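PDB 4WOE: taurocyamine kinase from Schistosoma mansoni, which reversibly transfers a phosphate from ATP to taurocyamine, giving N-phosphotaurocyamine and ADP, with magnesium as cofactor. Local coordinates for residues 120-125 with 276-281; 213-218 with 225-230; 479-484 with 593-598; 639-644 with 685-690. The protein carries 4 engineered substitutions. All coordinates share one frame; numbering follows the deposited sequence.

Contact 1 (120-125 with 276-281). With ADP (adenosine-5'-diphosphate), chain C.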
# COMPACT_ATOMS: atom_id res chain seq x y z
N THR A 120 7.96 -22.93 -11.26
CA THR A 120 7.29 -23.18 -9.99
C THR A 120 8.24 -23.84 -9.00
O THR A 120 8.99 -24.74 -9.35
CB THR A 120 6.04 -24.05 -10.19
OG1 THR A 120 5.19 -23.42 -11.16
CG2 THR A 120 5.26 -24.22 -8.87
N ARG A 121 8.22 -23.38 -7.76
CA ARG A 121 9.21 -23.78 -6.78
C ARG A 121 8.54 -23.93 -5.42
O ARG A 121 7.70 -23.11 -5.04
CB ARG A 121 10.32 -22.72 -6.73
CG ARG A 121 11.49 -22.97 -5.77
CD ARG A 121 12.49 -21.83 -5.95
NE ARG A 121 13.64 -21.84 -5.05
CZ ARG A 121 13.63 -21.41 -3.79
NH1 ARG A 121 12.51 -20.94 -3.24
NH2 ARG A 121 14.76 -21.45 -3.07
N VAL A 122 8.86 -24.99 -4.68
CA VAL A 122 8.43 -25.08 -3.28
C VAL A 122 9.64 -25.39 -2.41
O VAL A 122 10.45 -26.24 -2.75
CB VAL A 122 7.32 -26.15 -3.05
CG1 VAL A 122 6.78 -26.06 -1.62
CG2 VAL A 122 6.18 -25.98 -4.04
N ARG A 123 9.80 -24.68 -1.28
CA ARG A 123 10.89 -25.04 -0.38
C ARG A 123 10.49 -25.10 1.08
O ARG A 123 9.55 -24.46 1.52
CB ARG A 123 12.07 -24.07 -0.52
CG ARG A 123 11.79 -22.65 -0.07
CD ARG A 123 12.20 -22.32 1.39
NE ARG A 123 12.18 -20.87 1.54
CZ ARG A 123 11.62 -20.19 2.54
NH1 ARG A 123 11.03 -20.84 3.54
NH2 ARG A 123 11.65 -18.86 2.54
N LEU A 124 11.27 -25.89 1.81
CA LEU A 124 11.16 -26.08 3.25
C LEU A 124 12.50 -25.75 3.88
O LEU A 124 13.52 -25.75 3.19
CB LEU A 124 10.82 -27.54 3.59
CG LEU A 124 9.53 -28.15 3.08
CD1 LEU A 124 9.47 -29.64 3.42
CD2 LEU A 124 8.37 -27.39 3.71
N GLY A 125 12.50 -25.53 5.19
CA GLY A 125 13.73 -25.47 5.97
C GLY A 125 13.65 -26.44 7.14
O GLY A 125 12.56 -26.72 7.63
N LEU A 276 7.28 -23.39 4.93
CA LEU A 276 6.99 -23.67 3.52
C LEU A 276 6.73 -22.41 2.69
O LEU A 276 5.87 -21.58 3.03
CB LEU A 276 5.79 -24.63 3.44
CG LEU A 276 5.53 -25.45 2.17
CD1 LEU A 276 4.78 -26.72 2.52
CD2 LEU A 276 4.71 -24.65 1.20
N ARG A 277 7.45 -22.27 1.59
CA ARG A 277 7.21 -21.19 0.65
C ARG A 277 7.04 -21.77 -0.74
O ARG A 277 8.01 -22.21 -1.35
CB ARG A 277 8.36 -20.17 0.69
CG ARG A 277 8.08 -18.90 -0.12
CD ARG A 277 9.22 -17.88 0.03
NE ARG A 277 10.16 -17.93 -1.08
CZ ARG A 277 9.92 -17.37 -2.28
NH1 ARG A 277 10.84 -17.45 -3.23
NH2 ARG A 277 8.78 -16.74 -2.51
N ALA A 278 5.80 -21.80 -1.22
CA ALA A 278 5.50 -22.24 -2.58
C ALA A 278 5.38 -21.03 -3.51
O ALA A 278 4.61 -20.10 -3.26
CB ALA A 278 4.23 -23.06 -2.61
N SER A 279 6.16 -21.02 -4.59
CA SER A 279 6.21 -19.83 -5.44
C SER A 279 6.16 -20.12 -6.92
O SER A 279 6.55 -21.21 -7.38
CB SER A 279 7.48 -19.04 -5.15
OG SER A 279 8.59 -19.71 -5.69
N VAL A 280 5.67 -19.13 -7.66
CA VAL A 280 5.84 -19.07 -9.11
C VAL A 280 6.63 -17.83 -9.47
O VAL A 280 6.63 -16.85 -8.70
CB VAL A 280 4.49 -19.01 -9.86
CG1 VAL A 280 3.69 -20.27 -9.62
CG2 VAL A 280 3.70 -17.76 -9.45
N HIS A 281 7.30 -17.87 -10.61
CA HIS A 281 7.72 -16.65 -11.30
C HIS A 281 6.73 -16.40 -12.44
O HIS A 281 6.65 -17.19 -13.39
CB HIS A 281 9.14 -16.76 -11.84
CG HIS A 281 10.20 -16.50 -10.81
ND1 HIS A 281 11.53 -16.32 -11.15
CD2 HIS A 281 10.14 -16.40 -9.47
CE1 HIS A 281 12.24 -16.12 -10.05
NE2 HIS A 281 11.42 -16.16 -9.02
PB ADP C . 13.74 -18.52 -0.67
O1B ADP C . 13.73 -17.54 0.47
O2B ADP C . 15.11 -19.16 -0.93
O3B ADP C . 12.57 -19.49 -0.68
PA ADP C . 14.37 -16.33 -2.45
O1A ADP C . 15.51 -16.10 -1.49
O2A ADP C . 13.39 -15.23 -2.76
O3A ADP C . 13.50 -17.61 -2.00
O5' ADP C . 15.00 -16.86 -3.83
C5' ADP C . 16.33 -17.37 -3.96
C4' ADP C . 16.45 -17.99 -5.34
O4' ADP C . 15.31 -18.83 -5.61
C3' ADP C . 16.46 -16.93 -6.43
O3' ADP C . 17.35 -17.37 -7.47
C2' ADP C . 15.06 -16.97 -7.00
O2' ADP C . 15.01 -16.52 -8.35
C1' ADP C . 14.75 -18.45 -6.88
N9 ADP C . 13.30 -18.70 -7.03
C8 ADP C . 12.32 -18.43 -6.12
N7 ADP C . 11.10 -18.80 -6.60
C5 ADP C . 11.29 -19.31 -7.83
C6 ADP C . 10.42 -19.88 -8.89
N6 ADP C . 9.07 -19.97 -8.70
N1 ADP C . 11.01 -20.31 -10.04
C2 ADP C . 12.35 -20.20 -10.22
N3 ADP C . 13.19 -19.70 -9.30
C4 ADP C . 12.73 -19.24 -8.11
O HOH W 1 9.65 -21.00 -3.37
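R121 and R123 pair in antiparallel fashion with S279 and R277, and four backbone hydrogen bonds tie the two strands. V122 and A278 form the non-hydrogen-bonded pair between them. The pair lies mid-sheet in the phosphagen kinase catalytic domain, among predicted ATP-binding residues. The face that carries R121, R123, R277 and S279 binds the ADP. Three arginines meet at O3B of the ADP, R123 NE nearest at 2.6 Å. R277 NE reaches O3B at 2.9 Å in a nearly straight bond, 173° at the hydrogen. R121 NH1 also bonds O3B, at 2.9 Å. The shared phosphate charge probably offsets the closeness of the guanidinium groups. R123 turns its guanidinium face over R277 CB, the two guanidinium planes 60° apart. R277 bends at its third torsion (chi3 98°), which brings NH1 to the bridging O3A. R277 NH2 is held in a salt bridge to D320. S279 OG donates to N7 of the adenine at 2.8 Å. Water 1 accepts from R121 NH1 and donates to R277 O and S279 OG, which ties the arginine to the neighbouring strand. On the face of V122, A278 and V280, V122 CG2 meets A278 CB at 3.8 Å. L276 packs against V122 and L124 at the end of the pair. V122 and L124 lie on helix 236-250, and L276, A278 and V280 on helix 331-355. Strands 225-232 and 318-323 flank the pair.

Contact 2 (213-218 with 225-230); sequences KNFLVW and IRVISM. With ADP (adenosine-5'-diphosphate), chain C.
W218 and I228 make the tight part of this hairpin. I228 CD1 sits over one face of the indole, 3.6 Å from the centroid of the five-membered ring, a CH-pi contact. The same methyl touches L216 CD1 at 3.6 Å, so it is wedged between leucine and tryptophan. On the reverse face F215 CE1 meets V227 CG1 at 3.6 Å. Paired backbone bonds link L216 with I228 and W218 with R226. The grip slackens toward N214. There M230 N reaches N214 O at 3.2 Å, with the donor well above the carbonyl plane, and the CB of exposed K213 points away from the partner strand. R226 packs its CB near the indole, but its bent chain (chi2 -68°) carries the guanidinium off toward the phosphates. R226 NH2 stays 3.9 Å from O2B of the ADP, and NE is held by D223 in a salt bridge. M230 CE touches adenine C2 at 3.3 Å. The hairpin therefore contributes to both ends of the nucleotide pocket. W218 NE1 bonds F183 O. Strand 206-210 flanks 215-219, strand 117-126 flanks 225-232, and helix 236-250 covers the face with F215, V227 and S229.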
# COMPACT_ATOMS: atom_id res chain seq x y z
N LYS A 213 17.80 -32.65 -11.97
CA LYS A 213 17.96 -31.24 -11.64
C LYS A 213 16.62 -30.53 -11.36
O LYS A 213 16.38 -29.42 -11.85
CB LYS A 213 18.72 -30.52 -12.76
CG LYS A 213 19.91 -31.28 -13.28
CD LYS A 213 20.71 -30.47 -14.28
CE LYS A 213 21.49 -29.36 -13.60
NZ LYS A 213 22.66 -28.90 -14.42
N ASN A 214 15.76 -31.15 -10.56
CA ASN A 214 14.50 -30.52 -10.15
C ASN A 214 14.25 -30.69 -8.65
O ASN A 214 13.13 -30.54 -8.16
CB ASN A 214 13.32 -31.09 -10.96
CG ASN A 214 13.14 -32.59 -10.75
OD1 ASN A 214 13.74 -33.17 -9.85
ND2 ASN A 214 12.30 -33.21 -11.58
N PHE A 215 15.33 -31.03 -7.93
CA PHE A 215 15.33 -31.21 -6.48
C PHE A 215 16.71 -30.87 -5.99
O PHE A 215 17.69 -31.40 -6.51
CB PHE A 215 14.98 -32.64 -6.05
CG PHE A 215 15.21 -32.91 -4.58
CD1 PHE A 215 14.22 -32.64 -3.63
CD2 PHE A 215 16.41 -33.46 -4.14
CE1 PHE A 215 14.43 -32.89 -2.28
CE2 PHE A 215 16.63 -33.72 -2.78
CZ PHE A 215 15.63 -33.44 -1.85
N LEU A 216 16.80 -30.01 -4.99
CA LEU A 216 18.11 -29.65 -4.51
C LEU A 216 18.12 -29.23 -3.04
O LEU A 216 17.09 -28.81 -2.50
CB LEU A 216 18.70 -28.55 -5.41
CG LEU A 216 17.94 -27.25 -5.53
CD1 LEU A 216 18.72 -26.19 -4.81
CD2 LEU A 216 17.73 -26.86 -7.00
N VAL A 217 19.27 -29.37 -2.41
CA VAL A 217 19.40 -29.09 -0.99
C VAL A 217 20.56 -28.17 -0.71
O VAL A 217 21.68 -28.43 -1.14
CB VAL A 217 19.61 -30.37 -0.17
CG1 VAL A 217 19.68 -30.01 1.31
CG2 VAL A 217 18.49 -31.38 -0.44
N TRP A 218 20.30 -27.08 0.01
CA TRP A 218 21.36 -26.21 0.50
C TRP A 218 21.71 -26.60 1.94
O TRP A 218 20.83 -26.65 2.81
CB TRP A 218 20.96 -24.74 0.46
CG TRP A 218 20.54 -24.21 -0.87
CD1 TRP A 218 20.71 -24.80 -2.10
CD2 TRP A 218 19.86 -22.97 -1.12
NE1 TRP A 218 20.18 -24.00 -3.08
CE2 TRP A 218 19.65 -22.87 -2.50
CE3 TRP A 218 19.41 -21.93 -0.29
CZ2 TRP A 218 19.01 -21.77 -3.09
CZ3 TRP A 218 18.77 -20.84 -0.87
CH2 TRP A 218 18.58 -20.77 -2.25
N ILE A 225 19.32 -27.26 6.69
CA ILE A 225 18.99 -27.57 5.30
C ILE A 225 17.91 -26.65 4.75
O ILE A 225 16.95 -26.30 5.44
CB ILE A 225 18.51 -29.04 5.09
CG1 ILE A 225 17.42 -29.42 6.08
CG2 ILE A 225 19.66 -29.99 5.22
CD1 ILE A 225 16.96 -30.86 5.95
N ARG A 226 18.07 -26.27 3.49
CA ARG A 226 16.95 -25.76 2.72
C ARG A 226 16.69 -26.79 1.63
O ARG A 226 17.58 -27.16 0.86
CB ARG A 226 17.24 -24.38 2.14
CG ARG A 226 17.20 -23.25 3.17
CD ARG A 226 15.78 -23.04 3.68
NE ARG A 226 15.66 -21.85 4.52
CZ ARG A 226 15.47 -20.61 4.08
NH1 ARG A 226 15.36 -19.61 4.95
NH2 ARG A 226 15.37 -20.36 2.77
N VAL A 227 15.46 -27.29 1.60
CA VAL A 227 15.09 -28.34 0.68
C VAL A 227 14.21 -27.71 -0.40
O VAL A 227 13.19 -27.09 -0.09
CB VAL A 227 14.37 -29.48 1.42
CG1 VAL A 227 14.13 -30.66 0.50
CG2 VAL A 227 15.21 -29.92 2.63
N ILE A 228 14.62 -27.83 -1.66
CA ILE A 228 13.98 -27.13 -2.78
C ILE A 228 13.53 -28.06 -3.92
O ILE A 228 14.31 -28.87 -4.42
CB ILE A 228 14.92 -26.05 -3.35
CG1 ILE A 228 15.28 -25.03 -2.26
CG2 ILE A 228 14.29 -25.36 -4.56
CD1 ILE A 228 16.65 -24.44 -2.41
N SER A 229 12.27 -27.93 -4.31
CA SER A 229 11.72 -28.61 -5.49
C SER A 229 11.32 -27.57 -6.53
O SER A 229 10.59 -26.64 -6.19
CB SER A 229 10.50 -29.47 -5.11
OG SER A 229 10.01 -30.22 -6.21
N MET A 230 11.79 -27.70 -7.77
CA MET A 230 11.43 -26.72 -8.80
C MET A 230 11.56 -27.23 -10.23
O MET A 230 12.41 -28.06 -10.52
CB MET A 230 12.27 -25.45 -8.66
CG MET A 230 13.77 -25.66 -8.80
SD MET A 230 14.73 -24.18 -8.37
CE MET A 230 13.94 -22.97 -9.43
PB ADP C . 13.74 -18.52 -0.67
O1B ADP C . 13.73 -17.54 0.47
O2B ADP C . 15.11 -19.16 -0.93
O3B ADP C . 12.57 -19.49 -0.68
PA ADP C . 14.37 -16.33 -2.45
O1A ADP C . 15.51 -16.10 -1.49
O2A ADP C . 13.39 -15.23 -2.76
O3A ADP C . 13.50 -17.61 -2.00
O5' ADP C . 15.00 -16.86 -3.83
C5' ADP C . 16.33 -17.37 -3.96
C4' ADP C . 16.45 -17.99 -5.34
O4' ADP C . 15.31 -18.83 -5.61
C3' ADP C . 16.46 -16.93 -6.43
O3' ADP C . 17.35 -17.37 -7.47
C2' ADP C . 15.06 -16.97 -7.00
O2' ADP C . 15.01 -16.52 -8.35
C1' ADP C . 14.75 -18.45 -6.88
N9 ADP C . 13.30 -18.70 -7.03
C8 ADP C . 12.32 -18.43 -6.12
N7 ADP C . 11.10 -18.80 -6.60
C5 ADP C . 11.29 -19.31 -7.83
C6 ADP C . 10.42 -19.88 -8.89
N6 ADP C . 9.07 -19.97 -8.70
N1 ADP C . 11.01 -20.31 -10.04
C2 ADP C . 12.35 -20.20 -10.22
N3 ADP C . 13.19 -19.70 -9.30
C4 ADP C . 12.73 -19.24 -8.11

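Contact 3 (479-484 with 593-598); sequences FIVSTR and MQQGGN. With ADP (adenosine-5'-diphosphate), chain D.
T483 OG1 donates to G596 O at 2.8 Å, approaching 22° from the carbonyl plane. The hydroxyl lies beside its own backbone N (chi1 -51°), which turns it to the glycine turn. It also comes 3.0 Å from G597 CA. I480 CG2 touches the same G596 O at 3.4 Å. At the turn, G596 N bonds V481 O in a nearly straight line, 169° at the hydrogen. Q594 N bonds T483 O at 3.2 Å, while the return bond from T483 N to Q594 O is weak. R484 and M593 lie side by side and point the same way. M593 SD meets R484 CD at 3.8 Å and sits at the edge of the guanidinium, near its plane.

The ADP lies on the side of S482 and R484. S482 O accepts from adenine N6 at 2.9 Å. The extended R484 chain runs past the adenine with CD close to C5, and the sugar O4' lies over the centre of the guanidinium. R484 NH2 then reaches O1B at 3.0 Å.

Further out, R605 holds the amide of Q594. N598 caps helix 599-614 through a bond from A601 N to its OD1, so the glycine turn leads straight into it. Strand 639-646 bonds the other edge of 480-489 and packs V643 on I480.

These are the ends of two central strands of the antiparallel sheet, and the turn into helix 599-614, beside the adenine in the ATP site of the phosphagen kinase catalytic domain. S482, T483 and R484 belong to the predicted ATP-binding residues.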
# COMPACT_ATOMS: atom_id res chain seq x y z
N PHE A 479 -14.82 30.23 18.35
CA PHE A 479 -15.43 29.20 17.52
C PHE A 479 -14.67 28.97 16.23
O PHE A 479 -14.39 27.83 15.88
CB PHE A 479 -16.89 29.56 17.24
CG PHE A 479 -17.73 29.61 18.48
CD1 PHE A 479 -18.25 28.45 19.03
CD2 PHE A 479 -17.97 30.82 19.11
CE1 PHE A 479 -19.00 28.50 20.17
CE2 PHE A 479 -18.73 30.87 20.25
CZ PHE A 479 -19.23 29.71 20.79
N ILE A 480 -14.32 30.05 15.54
CA ILE A 480 -13.59 29.93 14.28
C ILE A 480 -12.08 30.14 14.42
O ILE A 480 -11.60 31.23 14.80
CB ILE A 480 -14.13 30.92 13.23
CG1 ILE A 480 -15.62 30.67 12.96
CG2 ILE A 480 -13.33 30.81 11.94
CD1 ILE A 480 -16.19 31.51 11.83
N VAL A 481 -11.33 29.08 14.11
CA VAL A 481 -9.88 29.14 14.00
C VAL A 481 -9.47 29.94 12.76
O VAL A 481 -8.85 31.01 12.86
CB VAL A 481 -9.26 27.72 13.89
CG1 VAL A 481 -7.73 27.77 14.05
CG2 VAL A 481 -9.90 26.78 14.89
N SER A 482 -9.87 29.42 11.61
CA SER A 482 -9.37 29.87 10.32
C SER A 482 -10.42 29.77 9.20
O SER A 482 -11.01 28.71 8.99
CB SER A 482 -8.15 29.05 9.93
OG SER A 482 -8.53 27.68 9.74
N THR A 483 -10.62 30.86 8.47
CA THR A 483 -11.54 30.85 7.34
C THR A 483 -10.81 30.51 6.04
O THR A 483 -9.71 30.99 5.78
CB THR A 483 -12.25 32.21 7.18
OG1 THR A 483 -12.82 32.58 8.44
CG2 THR A 483 -13.36 32.12 6.11
N ARG A 484 -11.47 29.69 5.22
CA ARG A 484 -10.88 29.16 4.01
C ARG A 484 -11.95 29.05 2.91
O ARG A 484 -13.09 28.72 3.20
CB ARG A 484 -10.26 27.80 4.30
CG ARG A 484 -9.64 27.05 3.13
CD ARG A 484 -9.01 25.77 3.68
NE ARG A 484 -8.26 24.98 2.71
CZ ARG A 484 -8.81 24.06 1.92
NH1 ARG A 484 -10.11 23.84 1.97
NH2 ARG A 484 -8.05 23.36 1.08
N MET A 593 -7.01 31.43 2.38
CA MET A 593 -7.26 31.26 3.80
C MET A 593 -6.49 32.28 4.61
O MET A 593 -5.59 32.93 4.10
CB MET A 593 -6.91 29.83 4.27
CG MET A 593 -5.60 29.20 3.75
SD MET A 593 -5.57 27.41 4.17
CE MET A 593 -4.46 26.70 2.98
N GLN A 594 -6.88 32.43 5.87
CA GLN A 594 -6.13 33.19 6.86
C GLN A 594 -6.65 32.83 8.25
O GLN A 594 -7.71 32.20 8.38
CB GLN A 594 -6.23 34.69 6.62
CG GLN A 594 -7.61 35.26 6.90
CD GLN A 594 -7.83 36.59 6.22
OE1 GLN A 594 -7.31 36.84 5.12
NE2 GLN A 594 -8.61 37.45 6.85
N GLN A 595 -5.92 33.23 9.29
CA GLN A 595 -6.42 33.05 10.64
C GLN A 595 -7.53 34.08 10.88
O GLN A 595 -7.46 35.21 10.37
CB GLN A 595 -5.29 33.20 11.66
CG GLN A 595 -4.06 32.33 11.38
CD GLN A 595 -4.37 30.83 11.32
OE1 GLN A 595 -4.59 30.26 10.24
NE2 GLN A 595 -4.42 30.19 12.49
N GLY A 596 -8.55 33.67 11.62
CA GLY A 596 -9.71 34.51 11.89
C GLY A 596 -10.98 34.09 11.15
O GLY A 596 -11.07 32.98 10.60
N GLY A 597 -11.96 34.99 11.15
CA GLY A 597 -13.25 34.72 10.54
C GLY A 597 -13.66 35.65 9.41
O GLY A 597 -14.79 35.57 8.92
N ASN A 598 -12.75 36.52 8.97
CA ASN A 598 -13.06 37.48 7.91
C ASN A 598 -13.24 36.84 6.52
O ASN A 598 -12.37 36.94 5.65
CB ASN A 598 -11.97 38.55 7.85
CG ASN A 598 -12.32 39.69 6.91
OD1 ASN A 598 -13.27 39.59 6.13
ND2 ASN A 598 -11.54 40.76 6.97
PB ADP D . -10.51 19.93 -0.11
O1B ADP D . -9.60 21.13 -0.16
O2B ADP D . -9.93 18.71 -0.81
O3B ADP D . -11.95 20.20 -0.48
PA ADP D . -10.07 18.26 2.22
O1A ADP D . -11.10 17.98 3.31
O2A ADP D . -9.77 17.24 1.15
O3A ADP D . -10.57 19.63 1.50
O5' ADP D . -8.66 18.60 2.94
C5' ADP D . -7.82 19.65 2.46
C4' ADP D . -7.05 20.31 3.60
O4' ADP D . -7.60 21.60 3.87
C3' ADP D . -7.11 19.52 4.90
O3' ADP D . -5.82 19.59 5.53
C2' ADP D . -8.07 20.29 5.77
O2' ADP D . -7.74 20.14 7.15
C1' ADP D . -7.82 21.71 5.28
N9 ADP D . -8.91 22.65 5.62
C8 ADP D . -10.19 22.61 5.18
N7 ADP D . -10.90 23.65 5.69
C5 ADP D . -10.07 24.37 6.49
C6 ADP D . -10.17 25.59 7.33
N6 ADP D . -11.33 26.27 7.45
N1 ADP D . -9.05 25.99 7.98
C2 ADP D . -7.89 25.32 7.88
N3 ADP D . -7.73 24.22 7.12
C4 ADP D . -8.76 23.70 6.42

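Contact 4 (639-644 with 685-690). With ADP (adenosine-5'-diphosphate), chain D.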
# COMPACT_ATOMS: atom_id res chain seq x y z
N MET A 639 -16.99 25.18 -5.45
CA MET A 639 -16.55 26.01 -4.36
C MET A 639 -16.89 25.38 -3.03
O MET A 639 -17.99 24.91 -2.82
CB MET A 639 -17.16 27.41 -4.47
CG MET A 639 -16.64 28.38 -3.42
SD MET A 639 -17.21 30.09 -3.58
CE MET A 639 -16.07 30.75 -4.80
N ARG A 640 -15.90 25.35 -2.14
CA ARG A 640 -16.11 24.91 -0.77
C ARG A 640 -15.62 26.00 0.15
O ARG A 640 -14.42 26.27 0.22
CB ARG A 640 -15.38 23.59 -0.50
CG ARG A 640 -15.85 22.87 0.75
CD ARG A 640 -15.41 21.39 0.78
NE ARG A 640 -14.04 21.21 1.28
CZ ARG A 640 -13.70 21.24 2.57
NH1 ARG A 640 -14.62 21.44 3.51
NH2 ARG A 640 -12.43 21.07 2.93
N ALA A 641 -16.56 26.68 0.80
CA ALA A 641 -16.25 27.65 1.85
C ALA A 641 -16.35 26.97 3.20
O ALA A 641 -17.26 26.17 3.45
CB ALA A 641 -17.19 28.84 1.78
N SER A 642 -15.42 27.30 4.09
CA SER A 642 -15.34 26.59 5.35
C SER A 642 -14.59 27.37 6.37
O SER A 642 -13.80 28.25 6.04
CB SER A 642 -14.65 25.23 5.15
OG SER A 642 -13.26 25.40 4.90
N VAL A 643 -14.86 27.05 7.62
CA VAL A 643 -13.98 27.41 8.72
C VAL A 643 -13.70 26.11 9.48
O VAL A 643 -14.46 25.14 9.37
CB VAL A 643 -14.60 28.48 9.64
CG1 VAL A 643 -15.35 29.53 8.82
CG2 VAL A 643 -15.51 27.85 10.65
N LEU A 644 -12.60 26.07 10.21
CA LEU A 644 -12.47 25.07 11.27
C LEU A 644 -13.19 25.64 12.49
O LEU A 644 -12.81 26.69 13.04
CB LEU A 644 -11.01 24.73 11.56
CG LEU A 644 -10.49 23.43 10.93
CD1 LEU A 644 -11.26 23.04 9.68
CD2 LEU A 644 -8.99 23.52 10.65
N ILE A 685 -16.37 22.84 8.75
CA ILE A 685 -17.78 23.10 8.47
C ILE A 685 -17.99 23.84 7.13
O ILE A 685 -17.77 25.05 7.02
CB ILE A 685 -18.43 23.89 9.64
CG1 ILE A 685 -19.90 24.10 9.35
CG2 ILE A 685 -17.67 25.20 9.95
CD1 ILE A 685 -20.58 22.81 9.07
N SER A 686 -18.44 23.10 6.12
CA SER A 686 -18.56 23.65 4.77
C SER A 686 -19.98 23.56 4.19
O SER A 686 -20.77 22.73 4.61
CB SER A 686 -17.60 22.93 3.82
OG SER A 686 -18.10 21.66 3.41
N ASN A 687 -20.28 24.41 3.21
CA ASN A 687 -21.48 24.26 2.38
C ASN A 687 -21.43 22.97 1.57
O ASN A 687 -20.41 22.68 0.95
CB ASN A 687 -21.62 25.45 1.44
CG ASN A 687 -20.42 25.60 0.51
OD1 ASN A 687 -19.34 26.03 0.94
ND2 ASN A 687 -20.60 25.24 -0.75
N LYS A 688 -22.50 22.18 1.56
CA LYS A 688 -22.41 20.90 0.85
C LYS A 688 -22.58 21.06 -0.66
O LYS A 688 -21.85 20.44 -1.43
CB LYS A 688 -23.42 19.87 1.36
CG LYS A 688 -23.14 18.46 0.81
CD LYS A 688 -24.38 17.58 0.74
CE LYS A 688 -24.02 16.17 0.28
NZ LYS A 688 -25.10 15.17 0.59
N ARG A 689 -23.53 21.88 -1.09
CA ARG A 689 -23.82 21.94 -2.52
C ARG A 689 -22.99 23.01 -3.22
O ARG A 689 -22.65 24.06 -2.66
CB ARG A 689 -25.32 22.16 -2.78
CG ARG A 689 -25.92 23.48 -2.31
CD ARG A 689 -27.45 23.46 -2.50
NE ARG A 689 -27.92 24.21 -3.67
CZ ARG A 689 -28.48 25.42 -3.62
NH1 ARG A 689 -28.67 26.02 -2.46
NH2 ARG A 689 -28.87 26.02 -4.74
N ARG A 690 -22.65 22.71 -4.47
CA ARG A 690 -21.76 23.54 -5.25
C ARG A 690 -22.38 23.84 -6.61
O ARG A 690 -21.96 24.76 -7.30
CB ARG A 690 -20.41 22.85 -5.43
CG ARG A 690 -19.88 22.18 -4.17
CD ARG A 690 -18.35 22.05 -4.24
NE ARG A 690 -17.82 20.96 -3.42
CZ ARG A 690 -17.85 20.93 -2.09
NH1 ARG A 690 -18.38 21.94 -1.41
NH2 ARG A 690 -17.33 19.89 -1.45
PB ADP D . -10.51 19.93 -0.11
O1B ADP D . -9.60 21.13 -0.16
O2B ADP D . -9.93 18.71 -0.81
O3B ADP D . -11.95 20.20 -0.48
PA ADP D . -10.07 18.26 2.22
O1A ADP D . -11.10 17.98 3.31
O2A ADP D . -9.77 17.24 1.15
O3A ADP D . -10.57 19.63 1.50
O5' ADP D . -8.66 18.60 2.94
C5' ADP D . -7.82 19.65 2.46
C4' ADP D . -7.05 20.31 3.60
O4' ADP D . -7.60 21.60 3.87
C3' ADP D . -7.11 19.52 4.90
O3' ADP D . -5.82 19.59 5.53
C2' ADP D . -8.07 20.29 5.77
O2' ADP D . -7.74 20.14 7.15
C1' ADP D . -7.82 21.71 5.28
N9 ADP D . -8.91 22.65 5.62
C8 ADP D . -10.19 22.61 5.18
N7 ADP D . -10.90 23.65 5.69
C5 ADP D . -10.07 24.37 6.49
C6 ADP D . -10.17 25.59 7.33
N6 ADP D . -11.33 26.27 7.45
N1 ADP D . -9.05 25.99 7.98
C2 ADP D . -7.89 25.32 7.88
N3 ADP D . -7.73 24.22 7.12
C4 ADP D . -8.76 23.70 6.42
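A641 N donates to N687 OD1 at 2.9 Å, in the plane of the side-chain carbonyl, and I685 N donates to V643 O, almost straight at 176°. N687 OD1 takes the place that a backbone carbonyl would probably fill. The ND2 of N687 is held by R689 O, and it also makes a weak bond to M639 O. R690 NH1 adds a second weak bond to that oxygen, and R690 NE is fixed by N634.

The strands are neighbours in the antiparallel sheet of the phosphagen kinase catalytic domain, and R640 to L644 are predicted ATP-binding residues.

R640 grips the ADP. R640 NE bonds O3B at 2.9 Å, and R640 NH2 bonds the bridging O3A at 2.8 Å. The bend at chi3 (84°) turns the guanidinium to both oxygens. D684 forms a salt bridge with R640 NH1. Apart from the ADP, R690 lies alongside R640, with one face of its guanidinium over R640 CB and the two planes 54° apart.

Apolar contacts are few. V643 CG2 and I685 CG2 press together at 3.5 Å, tighter than usual. L644 CD2 reaches adenine C2, also at 3.5 Å. Helix 695-711 packs on A641, I685 and N687.

How the contacts relate
From the N terminus, strand 117-126 comes first and pairs with 277-283 in contact 1, closing a loop of 150 residues. Contact 2, a short hairpin, falls within that loop. The two touch through strands 117-126 and 225-232, neighbours in one sheet, and both reach the ADP of chain C. The chain then passes to its second half. Contact 3 closes a loop of 108 residues there, joining 480-489 to 588-595. Contact 4 follows in series and closes one of 40, joining 639-646 to 682-687. These two meet where 480-489 borders 639-646, around the ADP of chain D. The centres of contacts 1 and 3 lie about 59 Å apart, on opposite sides of the chain's centre.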